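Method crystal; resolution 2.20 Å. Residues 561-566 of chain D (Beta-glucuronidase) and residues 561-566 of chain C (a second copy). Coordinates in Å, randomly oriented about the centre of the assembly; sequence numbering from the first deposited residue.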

# COMPACT_ATOMS: atom_id res chain seq x y z
N GLY D 561 -12.58 7.59 14.19
CA GLY D 561 -12.90 6.53 15.11
C GLY D 561 -11.94 5.37 14.92
O GLY D 561 -11.37 5.20 13.84
N LEU D 562 -11.78 4.58 15.98
CA LEU D 562 -10.79 3.51 15.95
C LEU D 562 -11.21 2.33 15.07
O LEU D 562 -10.39 1.44 14.84
CB LEU D 562 -10.50 3.01 17.37
CG LEU D 562 -9.98 4.08 18.34
CD1 LEU D 562 -9.81 3.54 19.73
CD2 LEU D 562 -8.67 4.66 17.86
N LYS D 563 -12.45 2.28 14.58
CA LYS D 563 -12.84 1.24 13.64
C LYS D 563 -12.82 1.73 12.21
O LYS D 563 -13.30 1.03 11.31
CB LYS D 563 -14.23 0.69 13.98
CG LYS D 563 -14.25 -0.03 15.33
CD LYS D 563 -15.61 -0.63 15.67
CE LYS D 563 -15.55 -1.33 17.05
NZ LYS D 563 -16.49 -2.50 17.16
N ARG D 564 -12.26 2.91 11.96
CA ARG D 564 -12.36 3.55 10.64
C ARG D 564 -10.97 3.93 10.16
O ARG D 564 -10.45 4.99 10.54
CB ARG D 564 -13.28 4.77 10.69
CG ARG D 564 -14.73 4.46 11.00
CD ARG D 564 -15.23 5.49 12.01
NE ARG D 564 -16.66 5.34 12.32
CZ ARG D 564 -17.40 6.26 12.92
NH1 ARG D 564 -16.85 7.42 13.29
NH2 ARG D 564 -18.68 6.03 13.15
N VAL D 565 -10.38 3.11 9.29
CA VAL D 565 -9.03 3.38 8.79
C VAL D 565 -9.12 4.44 7.70
O VAL D 565 -9.35 4.13 6.53
CB VAL D 565 -8.35 2.11 8.30
CG1 VAL D 565 -6.88 2.38 8.08
CG2 VAL D 565 -8.54 1.01 9.33
N ASP D 566 -8.90 5.70 8.08
CA ASP D 566 -9.10 6.85 7.20
C ASP D 566 -10.44 6.76 6.47
O ASP D 566 -10.54 6.87 5.24
CB ASP D 566 -7.95 7.02 6.20
CG ASP D 566 -7.99 8.38 5.48
OD1 ASP D 566 -8.57 9.33 6.05
OD2 ASP D 566 -7.45 8.51 4.35
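Chain C, residues 561-566: GLKRVD

No direct hydrogen bond joins these two turns; their polar link is a pair of waters, each donating to one carbonyl of each copy. Water 1 lies 2.8 Å from C:Leu562 O and 2.7 Å from D:Lys563 O, and water 2 repeats the arrangement with the chains exchanged, 2.7 Å from C:Lys563 O and 3.0 Å from D:Leu562 O. Both oxygens of each bridge are acceptors, so they could not bond to one another, and a water donating twice satisfies the pair.

Chain C has the same backbone conformation as chain D here: a type I beta turn from C:Gly561 to C:Arg564, closed by C:Arg564 N to C:Gly561 O at 3.1 Å, with no regular helix or strand. The two turns meet about an approximate twofold axis, and the register is like against like. From Lys563 to Val565 both chains run roughly the same way, along the axis, and spread apart as they go: C:Lys563 CA lies 5.2 Å from D:Lys563 CA, while C:Val565 CA and D:Val565 CA are 8.4 Å apart.

That wider backbone gap at the valines is filled by side chains. Both valines point toward the other copy, both take the t rotamer, and C:Val565 CG2 touches D:Val565 CG2 at 3.5 Å, a small apolar contact at buried residues.

The lysines leave sideways and lie along the neighbouring turn. C:Lys563 CD packs 4.1 Å from D:Leu562 CB, and D:Lys563 NZ comes within 4.1 Å of C:Leu562 CD1. The aliphatic stem of D:Lys563 also passes C:Leu562: D:Lys563 CG lies 4.0 Å from C:Leu562 O. The symmetry loosens at the lysine ends: C:Lys563 is off the extended well at chi3 and turns at chi4 (m), bringing C:Lys563 NZ to 3.7 Å from D:Lys563 CE, whereas D:Lys563 stays extended through chi3.

The arginines point away and make no contact across the pair. The rule is compact: matched turns, valine against valine, lysine stems over leucines, and water between carbonyls.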

# COMPACT_ATOMS: atom_id res chain seq x y z
N GLY C 561 -10.34 -8.88 15.25
CA GLY C 561 -11.19 -7.86 15.85
C GLY C 561 -11.27 -6.66 14.94
O GLY C 561 -10.39 -6.43 14.10
N LEU C 562 -12.35 -5.90 15.10
CA LEU C 562 -12.62 -4.81 14.18
C LEU C 562 -11.73 -3.59 14.40
O LEU C 562 -11.76 -2.66 13.59
CB LEU C 562 -14.09 -4.38 14.28
CG LEU C 562 -15.14 -5.45 13.90
CD1 LEU C 562 -16.55 -4.85 13.83
CD2 LEU C 562 -14.77 -6.16 12.57
N LYS C 563 -10.95 -3.57 15.49
CA LYS C 563 -9.97 -2.51 15.71
C LYS C 563 -8.57 -2.91 15.25
O LYS C 563 -7.63 -2.09 15.37
CB LYS C 563 -9.96 -2.10 17.19
CG LYS C 563 -11.28 -1.45 17.65
CD LYS C 563 -11.13 -0.75 18.99
CE LYS C 563 -12.42 -0.79 19.80
NZ LYS C 563 -13.32 0.35 19.46
N ARG C 564 -8.40 -4.10 14.70
CA ARG C 564 -7.09 -4.69 14.43
C ARG C 564 -6.96 -4.99 12.94
O ARG C 564 -7.44 -6.02 12.45
CB ARG C 564 -6.91 -5.94 15.28
CG ARG C 564 -6.88 -5.63 16.79
CD ARG C 564 -7.43 -6.81 17.61
NE ARG C 564 -7.62 -6.53 19.04
CZ ARG C 564 -7.86 -7.46 19.97
NH1 ARG C 564 -7.92 -8.74 19.64
NH2 ARG C 564 -8.03 -7.10 21.24
N VAL C 565 -6.29 -4.09 12.22
CA VAL C 565 -6.14 -4.21 10.77
C VAL C 565 -5.02 -5.20 10.50
O VAL C 565 -3.84 -4.84 10.49
CB VAL C 565 -5.86 -2.85 10.12
CG1 VAL C 565 -5.76 -2.99 8.61
CG2 VAL C 565 -6.95 -1.87 10.50
N ASP C 566 -5.39 -6.46 10.27
CA ASP C 566 -4.43 -7.56 10.19
C ASP C 566 -3.43 -7.50 11.36
O ASP C 566 -2.22 -7.62 11.19
CB ASP C 566 -3.70 -7.56 8.84
CG ASP C 566 -2.95 -8.87 8.59
OD1 ASP C 566 -3.32 -9.90 9.21
OD2 ASP C 566 -2.00 -8.85 7.77
O HOH W 1 -13.36 -1.68 11.45
O HOH W 2 -7.81 0.57 15.98